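PDB 6AZH: TetR family transcriptional regulator from Clostridium perfringens, which probably binds DNA through an N-terminal helix-turn-helix domain to control transcription, perhaps of fatty acid metabolism genes. Local coordinates for residues L83-Y95 / F172-L186. Residues are numbered along the deposited sequence; the frame is centred on the assembly and turned at random.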
ATOM      1  N   LEU A  83      21.852   2.102  -0.038  1.00 16.13           N
ATOM      2  CA  LEU A  83      20.567   1.484  -0.384  1.00 17.21           C
ATOM      3  C   LEU A  83      20.372   0.175   0.364  1.00 19.82           C
ATOM      4  O   LEU A  83      19.267  -0.116   0.836  1.00 17.19           O
ATOM      5  CB  LEU A  83      20.440   1.250  -1.897  1.00 15.29           C
ATOM      6  CG  LEU A  83      20.311   2.525  -2.737  1.00 16.83           C
ATOM      7  CD1 LEU A  83      20.458   2.199  -4.236  1.00 19.85           C
ATOM      8  CD2 LEU A  83      18.984   3.257  -2.458  1.00 19.33           C
ATOM      9  N   LYS A  84      21.427  -0.631   0.483  1.00 16.45           N
ATOM     10  CA  LYS A  84      21.311  -1.853   1.272  1.00 17.91           C
ATOM     11  C   LYS A  84      20.947  -1.538   2.721  1.00 18.85           C
ATOM     12  O   LYS A  84      20.094  -2.214   3.311  1.00 19.26           O
ATOM     13  CB  LYS A  84      22.608  -2.653   1.184  1.00 18.02           C
ATOM     14  CG  LYS A  84      22.827  -3.256  -0.209  1.00 16.81           C
ATOM     15  CD  LYS A  84      24.295  -3.668  -0.362  1.00 16.57           C
ATOM     16  CE  LYS A  84      24.625  -4.223  -1.734  1.00 18.94           C
ATOM     17  NZ  LYS A  84      26.029  -4.734  -1.669  1.00 20.80           N
ATOM     18  N   LYS A  85      21.542  -0.485   3.289  1.00 16.75           N
ATOM     19  CA  LYS A  85      21.218  -0.103   4.663  1.00 17.52           C
ATOM     20  C   LYS A  85      19.817   0.497   4.758  1.00 19.76           C
ATOM     21  O   LYS A  85      19.162   0.363   5.797  1.00 18.73           O
ATOM     22  CB  LYS A  85      22.268   0.871   5.209  1.00 20.66           C
ATOM     23  CG  LYS A  85      23.611   0.176   5.547  1.00 20.45           C
ATOM     24  CD  LYS A  85      24.754   1.137   5.897  1.00 23.32           C
ATOM     25  CE  LYS A  85      25.932   0.357   6.495  1.00 27.98           C
ATOM     26  NZ  LYS A  85      27.104   1.229   6.794  1.00 32.03           N
ATOM     27  N   LEU A  86      19.346   1.142   3.688  1.00 20.43           N
ATOM     28  CA  LEU A  86      17.985   1.676   3.662  1.00 17.22           C
ATOM     29  C   LEU A  86      16.950   0.561   3.784  1.00 20.77           C
ATOM     30  O   LEU A  86      16.004   0.660   4.580  1.00 20.53           O
ATOM     31  CB  LEU A  86      17.779   2.479   2.372  1.00 19.40           C
ATOM     32  CG  LEU A  86      16.315   2.824   2.051  1.00 22.22           C
ATOM     33  CD1 LEU A  86      15.848   3.881   3.005  1.00 17.61           C
ATOM     34  CD2 LEU A  86      16.180   3.319   0.604  1.00 19.62           C
ATOM     35  N   PHE A  87      17.122  -0.523   3.013  1.00 21.05           N
ATOM     36  CA  PHE A  87      16.148  -1.608   3.048  1.00 20.74           C
ATOM     37  C   PHE A  87      16.090  -2.231   4.432  1.00 21.01           C
ATOM     38  O   PHE A  87      15.003  -2.492   4.962  1.00 20.34           O
ATOM     39  CB  PHE A  87      16.491  -2.674   2.002  1.00 18.72           C
ATOM     40  CG  PHE A  87      16.592  -2.148   0.614  1.00 19.00           C
ATOM     41  CD1 PHE A  87      15.828  -1.070   0.203  1.00 25.33           C
ATOM     42  CD2 PHE A  87      17.480  -2.721  -0.288  1.00 17.52           C
ATOM     43  CE1 PHE A  87      15.939  -0.574  -1.084  1.00 25.31           C
ATOM     44  CE2 PHE A  87      17.590  -2.234  -1.583  1.00 23.28           C
ATOM     45  CZ  PHE A  87      16.816  -1.165  -1.980  1.00 22.39           C
ATOM     46  N   LYS A  88      17.254  -2.434   5.051  1.00 17.93           N
ATOM     47  CA  LYS A  88      17.302  -3.017   6.383  1.00 19.18           C
ATOM     48  C   LYS A  88      16.631  -2.103   7.400  1.00 17.42           C
ATOM     49  O   LYS A  88      15.789  -2.549   8.186  1.00 18.52           O
ATOM     50  CB  LYS A  88      18.752  -3.287   6.777  1.00 22.10           C
ATOM     51  CG  LYS A  88      18.930  -3.725   8.208  1.00 25.19           C
ATOM     52  CD  LYS A  88      20.420  -3.857   8.524  1.00 34.34           C
ATOM     53  CE  LYS A  88      20.661  -4.832   9.657  1.00 37.40           C
ATOM     54  NZ  LYS A  88      19.952  -4.429  10.898  1.00 36.33           N
HETATM   55  N   MSE A  89      16.981  -0.816   7.384  1.00 15.89           N
HETATM   56  CA  MSE A  89      16.403   0.164   8.305  1.00 20.10           C
HETATM   57  C   MSE A  89      14.868   0.222   8.173  1.00 19.69           C
HETATM   58  O   MSE A  89      14.161   0.223   9.188  1.00 19.39           O
HETATM   59  CB  MSE A  89      17.020   1.549   8.056  1.00 21.82           C
HETATM   60  CG  MSE A  89      16.486   2.692   8.939  1.00 22.00           C
HETATM   61 SE   MSE A  89      14.778   3.455   8.284  1.00 29.74          SE
HETATM   62  CE  MSE A  89      15.479   4.647   6.900  1.00 20.92           C
ATOM     63  N   GLN A  90      14.361   0.259   6.934  1.00 19.37           N
ATOM     64  CA  GLN A  90      12.922   0.470   6.729  1.00 21.74           C
ATOM     65  C   GLN A  90      12.112  -0.724   7.202  1.00 18.96           C
ATOM     66  O   GLN A  90      11.055  -0.558   7.822  1.00 16.86           O
ATOM     67  CB  GLN A  90      12.610   0.736   5.253  1.00 22.45           C
ATOM     68  CG  GLN A  90      13.061   2.075   4.737  1.00 22.31           C
ATOM     69  CD  GLN A  90      12.464   2.420   3.376  1.00 22.85           C
ATOM     70  OE1 GLN A  90      12.243   3.588   3.076  1.00 27.75           O
ATOM     71  NE2 GLN A  90      12.199   1.406   2.558  1.00 20.15           N
ATOM     72  N   PHE A  91      12.580  -1.938   6.902  1.00 18.66           N
ATOM     73  CA  PHE A  91      11.826  -3.117   7.299  1.00 19.71           C
ATOM     74  C   PHE A  91      11.894  -3.334   8.802  1.00 21.00           C
ATOM     75  O   PHE A  91      10.899  -3.743   9.415  1.00 20.97           O
ATOM     76  CB  PHE A  91      12.330  -4.345   6.547  1.00 19.27           C
ATOM     77  CG  PHE A  91      11.875  -4.399   5.111  1.00 24.87           C
ATOM     78  CD1 PHE A  91      10.525  -4.412   4.804  1.00 23.47           C
ATOM     79  CD2 PHE A  91      12.799  -4.442   4.076  1.00 25.94           C
ATOM     80  CE1 PHE A  91      10.095  -4.462   3.495  1.00 23.74           C
ATOM     81  CE2 PHE A  91      12.385  -4.496   2.759  1.00 25.18           C
ATOM     82  CZ  PHE A  91      11.028  -4.507   2.465  1.00 24.70           C
ATOM     83  N   GLU A  92      13.044  -3.023   9.422  1.00 18.07           N
ATOM     84  CA  GLU A  92      13.115  -3.088  10.878  1.00 21.66           C
ATOM     85  C   GLU A  92      12.178  -2.065  11.505  1.00 20.04           C
ATOM     86  O   GLU A  92      11.424  -2.390  12.432  1.00 21.04           O
ATOM     87  CB  GLU A  92      14.561  -2.892  11.362  1.00 22.42           C
ATOM     88  CG  GLU A  92      15.430  -4.124  11.136  1.00 22.60           C
ATOM     89  CD  GLU A  92      16.892  -3.911  11.477  1.00 30.49           C
ATOM     90  OE1 GLU A  92      17.257  -2.791  11.886  1.00 34.78           O
ATOM     91  OE2 GLU A  92      17.681  -4.870  11.320  1.00 31.80           O
ATOM     92  N   LEU A  93      12.166  -0.839  10.969  1.00 19.34           N
ATOM     93  CA  LEU A  93      11.275   0.195  11.497  1.00 21.79           C
ATOM     94  C   LEU A  93       9.818  -0.183  11.289  1.00 20.16           C
ATOM     95  O   LEU A  93       8.993  -0.021  12.196  1.00 20.25           O
ATOM     96  CB  LEU A  93      11.568   1.544  10.839  1.00 23.37           C
ATOM     97  CG  LEU A  93      11.351   2.790  11.694  1.00 28.52           C
ATOM     98  CD1 LEU A  93      11.953   2.598  13.092  1.00 31.61           C
ATOM     99  CD2 LEU A  93      11.938   4.029  11.014  1.00 26.82           C
ATOM    100  N   LEU A  94       9.487  -0.695  10.098  1.00 17.36           N
ATOM    101  CA  LEU A  94       8.135  -1.178   9.836  1.00 18.63           C
ATOM    102  C   LEU A  94       7.731  -2.254  10.836  1.00 21.40           C
ATOM    103  O   LEU A  94       6.638  -2.211  11.401  1.00 20.12           O
ATOM    104  CB  LEU A  94       8.048  -1.724   8.412  1.00 19.04           C
ATOM    105  CG  LEU A  94       6.769  -2.460   8.064  1.00 19.26           C
ATOM    106  CD1 LEU A  94       5.616  -1.499   8.183  1.00 21.90           C
ATOM    107  CD2 LEU A  94       6.876  -3.009   6.647  1.00 18.44           C
ATOM    108  N   TYR A  95       8.607  -3.235  11.058  1.00 19.81           N
ATOM    109  CA  TYR A  95       8.275  -4.341  11.945  1.00 22.25           C
ATOM    110  C   TYR A  95       8.096  -3.876  13.383  1.00 23.02           C
ATOM    111  O   TYR A  95       7.282  -4.441  14.129  1.00 25.51           O
ATOM    112  CB  TYR A  95       9.359  -5.417  11.870  1.00 24.52           C
ATOM    113  CG  TYR A  95       8.904  -6.734  12.458  1.00 31.16           C
ATOM    114  CD1 TYR A  95       7.778  -7.375  11.963  1.00 31.92           C
ATOM    115  CD2 TYR A  95       9.588  -7.324  13.518  1.00 37.14           C
ATOM    116  CE1 TYR A  95       7.347  -8.572  12.495  1.00 38.38           C
ATOM    117  CE2 TYR A  95       9.165  -8.528  14.056  1.00 38.78           C
ATOM    118  CZ  TYR A  95       8.042  -9.144  13.537  1.00 43.58           C
ATOM    119  OH  TYR A  95       7.598 -10.338  14.054  1.00 57.98           O
ATOM    120  N   PHE A 172       5.862 -14.218   9.836  1.00 35.15           N
ATOM    121  CA  PHE A 172       6.729 -13.226   9.212  1.00 30.95           C
ATOM    122  C   PHE A 172       8.114 -13.216   9.858  1.00 32.14           C
ATOM    123  O   PHE A 172       8.233 -13.150  11.083  1.00 30.62           O
ATOM    124  CB  PHE A 172       6.066 -11.858   9.355  1.00 25.85           C
ATOM    125  CG  PHE A 172       6.790 -10.741   8.670  1.00 28.07           C
ATOM    126  CD1 PHE A 172       6.557 -10.470   7.334  1.00 27.54           C
ATOM    127  CD2 PHE A 172       7.667  -9.931   9.372  1.00 26.93           C
ATOM    128  CE1 PHE A 172       7.207  -9.420   6.704  1.00 23.68           C
ATOM    129  CE2 PHE A 172       8.322  -8.886   8.748  1.00 28.01           C
ATOM    130  CZ  PHE A 172       8.092  -8.628   7.415  1.00 25.42           C
ATOM    131  N   ASN A 173       9.162 -13.262   9.037  1.00 27.35           N
ATOM    132  CA  ASN A 173      10.546 -13.247   9.512  1.00 28.05           C
ATOM    133  C   ASN A 173      11.232 -12.041   8.890  1.00 23.29           C
ATOM    134  O   ASN A 173      11.544 -12.055   7.696  1.00 24.96           O
ATOM    135  CB  ASN A 173      11.270 -14.542   9.142  1.00 28.95           C
ATOM    136  CG  ASN A 173      12.701 -14.603   9.685  1.00 31.05           C
ATOM    137  OD1 ASN A 173      13.403 -13.593   9.767  1.00 33.27           O
ATOM    138  ND2 ASN A 173      13.135 -15.803  10.050  1.00 34.26           N
ATOM    139  N   VAL A 174      11.491 -11.016   9.704  1.00 24.44           N
ATOM    140  CA  VAL A 174      11.933  -9.735   9.159  1.00 24.81           C
ATOM    141  C   VAL A 174      13.306  -9.856   8.505  1.00 25.28           C
ATOM    142  O   VAL A 174      13.574  -9.216   7.481  1.00 21.96           O
ATOM    143  CB  VAL A 174      11.916  -8.652  10.255  1.00 29.94           C
ATOM    144  CG1 VAL A 174      12.980  -8.925  11.302  1.00 29.81           C
ATOM    145  CG2 VAL A 174      12.106  -7.274   9.630  1.00 28.23           C
ATOM    146  N   ASN A 175      14.194 -10.679   9.066  1.00 25.62           N
ATOM    147  CA  ASN A 175      15.543 -10.763   8.509  1.00 26.92           C
ATOM    148  C   ASN A 175      15.541 -11.484   7.172  1.00 24.20           C
ATOM    149  O   ASN A 175      16.284 -11.109   6.259  1.00 24.67           O
ATOM    150  CB  ASN A 175      16.486 -11.451   9.493  1.00 32.50           C
ATOM    151  CG  ASN A 175      16.837 -10.565  10.660  1.00 36.98           C
ATOM    152  OD1 ASN A 175      17.134  -9.385  10.485  1.00 39.20           O
ATOM    153  ND2 ASN A 175      16.789 -11.122  11.863  1.00 42.56           N
ATOM    154  N   LYS A 176      14.711 -12.517   7.039  1.00 24.19           N
ATOM    155  CA  LYS A 176      14.587 -13.198   5.755  1.00 28.99           C
ATOM    156  C   LYS A 176      13.965 -12.283   4.711  1.00 22.41           C
ATOM    157  O   LYS A 176      14.349 -12.321   3.538  1.00 22.29           O
ATOM    158  CB  LYS A 176      13.759 -14.475   5.908  1.00 28.01           C
ATOM    159  CG  LYS A 176      14.519 -15.612   6.566  1.00 34.49           C
ATOM    160  CD  LYS A 176      13.673 -16.871   6.691  1.00 36.52           C
ATOM    161  CE  LYS A 176      14.458 -18.011   7.356  1.00 38.55           C
ATOM    162  NZ  LYS A 176      13.536 -19.030   7.941  1.00 37.57           N
ATOM    163  N   VAL A 177      13.006 -11.449   5.122  1.00 20.05           N
ATOM    164  CA  VAL A 177      12.363 -10.546   4.173  1.00 20.71           C
ATOM    165  C   VAL A 177      13.338  -9.485   3.697  1.00 18.83           C
ATOM    166  O   VAL A 177      13.385  -9.167   2.504  1.00 20.20           O
ATOM    167  CB  VAL A 177      11.109  -9.912   4.800  1.00 20.01           C
ATOM    168  CG1 VAL A 177      10.608  -8.803   3.918  1.00 19.58           C
ATOM    169  CG2 VAL A 177      10.032 -10.973   4.985  1.00 23.53           C
ATOM    170  N   ILE A 178      14.132  -8.921   4.614  1.00 20.43           N
ATOM    171  CA  ILE A 178      15.161  -7.963   4.213  1.00 20.24           C
ATOM    172  C   ILE A 178      16.084  -8.582   3.177  1.00 21.56           C
ATOM    173  O   ILE A 178      16.358  -7.988   2.132  1.00 20.11           O
ATOM    174  CB  ILE A 178      15.950  -7.472   5.439  1.00 23.12           C
ATOM    175  CG1 ILE A 178      15.089  -6.567   6.303  1.00 20.34           C
ATOM    176  CG2 ILE A 178      17.184  -6.689   5.016  1.00 23.58           C
ATOM    177  CD1 ILE A 178      15.682  -6.323   7.694  1.00 22.31           C
ATOM    178  N   ASP A 179      16.577  -9.791   3.450  1.00 22.91           N
ATOM    179  CA  ASP A 179      17.528 -10.411   2.533  1.00 24.08           C
ATOM    180  C   ASP A 179      16.898 -10.671   1.172  1.00 23.80           C
ATOM    181  O   ASP A 179      17.530 -10.423   0.135  1.00 22.27           O
ATOM    182  CB  ASP A 179      18.071 -11.709   3.130  1.00 27.29           C
ATOM    183  CG  ASP A 179      19.041 -11.462   4.274  1.00 31.75           C
ATOM    184  OD1 ASP A 179      19.481 -10.304   4.456  1.00 34.44           O
ATOM    185  OD2 ASP A 179      19.355 -12.428   4.998  1.00 36.21           O
ATOM    186  N   GLU A 180      15.654 -11.168   1.153  1.00 22.84           N
ATOM    187  CA  GLU A 180      15.012 -11.510  -0.115  1.00 20.83           C
ATOM    188  C   GLU A 180      14.698 -10.259  -0.920  1.00 22.73           C
ATOM    189  O   GLU A 180      14.934 -10.217  -2.130  1.00 20.07           O
ATOM    190  CB  GLU A 180      13.718 -12.309   0.120  1.00 24.23           C
ATOM    191  CG  GLU A 180      13.906 -13.736   0.608  1.00 28.25           C
ATOM    192  CD  GLU A 180      13.481 -14.793  -0.411  1.00 26.19           C
ATOM    193  OE1 GLU A 180      13.137 -14.436  -1.561  1.00 24.94           O
ATOM    194  OE2 GLU A 180      13.493 -15.995  -0.051  1.00 31.97           O
ATOM    195  N   ILE A 181      14.138  -9.236  -0.265  1.00 18.98           N
ATOM    196  CA  ILE A 181      13.733  -8.034  -0.985  1.00 18.16           C
ATOM    197  C   ILE A 181      14.948  -7.289  -1.510  1.00 18.71           C
ATOM    198  O   ILE A 181      14.911  -6.708  -2.604  1.00 21.02           O
ATOM    199  CB  ILE A 181      12.867  -7.134  -0.085  1.00 22.21           C
ATOM    200  CG1 ILE A 181      11.550  -7.841   0.264  1.00 26.85           C
ATOM    201  CG2 ILE A 181      12.602  -5.799  -0.768  1.00 22.43           C
ATOM    202  CD1 ILE A 181      10.470  -7.680  -0.750  1.00 27.16           C
ATOM    203  N   THR A 182      16.037  -7.272  -0.736  1.00 17.94           N
ATOM    204  CA  THR A 182      17.257  -6.623  -1.201  1.00 17.62           C
ATOM    205  C   THR A 182      17.727  -7.250  -2.508  1.00 18.97           C
ATOM    206  O   THR A 182      18.037  -6.545  -3.474  1.00 18.54           O
ATOM    207  CB  THR A 182      18.352  -6.705  -0.127  1.00 20.29           C
ATOM    208  OG1 THR A 182      17.925  -6.030   1.068  1.00 20.43           O
ATOM    209  CG2 THR A 182      19.655  -6.061  -0.629  1.00 21.95           C
ATOM    210  N   ILE A 183      17.759  -8.579  -2.564  1.00 20.43           N
ATOM    211  CA  ILE A 183      18.179  -9.239  -3.799  1.00 21.66           C
ATOM    212  C   ILE A 183      17.164  -8.996  -4.909  1.00 20.01           C
ATOM    213  O   ILE A 183      17.535  -8.654  -6.036  1.00 19.88           O
ATOM    214  CB  ILE A 183      18.415 -10.738  -3.551  1.00 26.48           C
ATOM    215  CG1 ILE A 183      19.645 -10.935  -2.661  1.00 27.31           C
ATOM    216  CG2 ILE A 183      18.639 -11.456  -4.872  1.00 27.10           C
ATOM    217  CD1 ILE A 183      19.749 -12.329  -2.054  1.00 36.42           C
ATOM    218  N   ASN A 184      15.863  -9.128  -4.609  1.00 20.27           N
ATOM    219  CA  ASN A 184      14.860  -8.906  -5.646  1.00 19.97           C
ATOM    220  C   ASN A 184      14.998  -7.519  -6.262  1.00 17.96           C
ATOM    221  O   ASN A 184      14.955  -7.367  -7.486  1.00 20.28           O
ATOM    222  CB  ASN A 184      13.455  -9.085  -5.074  1.00 21.88           C
ATOM    223  CG  ASN A 184      13.151 -10.522  -4.691  1.00 20.01           C
ATOM    224  OD1 ASN A 184      13.918 -11.442  -4.995  1.00 21.74           O
ATOM    225  ND2 ASN A 184      12.023 -10.720  -4.013  1.00 23.40           N
ATOM    226  N   ILE A 185      15.194  -6.496  -5.428  1.00 16.22           N
ATOM    227  CA  ILE A 185      15.255  -5.124  -5.928  1.00 14.93           C
ATOM    228  C   ILE A 185      16.563  -4.870  -6.671  1.00 17.46           C
ATOM    229  O   ILE A 185      16.573  -4.276  -7.756  1.00 18.13           O
ATOM    230  CB  ILE A 185      15.078  -4.121  -4.772  1.00 20.03           C
ATOM    231  CG1 ILE A 185      13.651  -4.141  -4.239  1.00 21.20           C
ATOM    232  CG2 ILE A 185      15.437  -2.721  -5.249  1.00 19.67           C
ATOM    233  CD1 ILE A 185      13.412  -3.131  -3.130  1.00 23.12           C
ATOM    234  N   LEU A 186      17.693  -5.278  -6.084  1.00 18.74           N
ATOM    235  CA  LEU A 186      18.975  -4.942  -6.702  1.00 17.06           C
ATOM    236  C   LEU A 186      19.273  -5.828  -7.914  1.00 17.39           C
ATOM    237  O   LEU A 186      19.676  -5.329  -8.974  1.00 19.59           O
ATOM    238  CB  LEU A 186      20.102  -5.040  -5.657  1.00 17.82           C
ATOM    239  CG  LEU A 186      20.003  -4.028  -4.502  1.00 20.42           C
ATOM    240  CD1 LEU A 186      21.194  -4.153  -3.539  1.00 20.53           C
ATOM    241  CD2 LEU A 186      19.926  -2.631  -5.053  1.00 18.95           C
TER
HETATM  242  O   HOH W   1      19.753  -4.926   2.891  1.00 23.88           O
HETATM  243  O   HOH W   2      16.368  -7.447  12.261  1.00 44.64           O
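Phe91 drops as a knob into the hole formed by Val174, Val177, Ile178 and Ile181, where segments 83-95 and 174-186 run roughly antiparallel (143°), their axes 9.5 Å apart at closest approach. Its CB meets Ile178 CG1 at 3.6 Å, the two side chains lying alongside and pointing opposite ways. Val177 CG1 lies over one ring face, while Ile181 CG2 sits at the ring edge, 3.8 Å from Phe91 CE2. Ile178 continues outward, its CD1 lying 3.8 Å from Lys88 O.

One end of the seam is built round Phe87. Ile185 CD1 rests on one face of that ring near the rim, the carbonyl oxygen of Leu83 stands over the centre of the other, and Thr182 OG1 and Leu186 CG flank the edge. At the other end the rings of Tyr95 and Phe172 are tilted by 26° and displaced so far that they hardly overlap, with Tyr95 CE1 3.4 Å from Phe172 CD2. With CG anti to the backbone N (chi1 -164°), the Tyr95 ring is carried toward Phe172, and Val174 CB lies over one face, near the rim.

Thr182 OG1 donates to Ile178 O (2.7 Å) from the face of that carbonyl opposite the one used by Thr182 N. The hydroxyl also accepts from a water that donates to Lys84 O as well, and a second water links Glu92 OE2 to Asn175 OD1. Phe91 and Phe172 both reach Thr161 on helix 147-165, and Ile181 touches Ser153 of the second subunit, so helix 174-187 of this C-terminal domain also meets the partner chain. No direct hydrogen bond joins the segments: apolar packing holds them together, with water carrying the polar links along the margin.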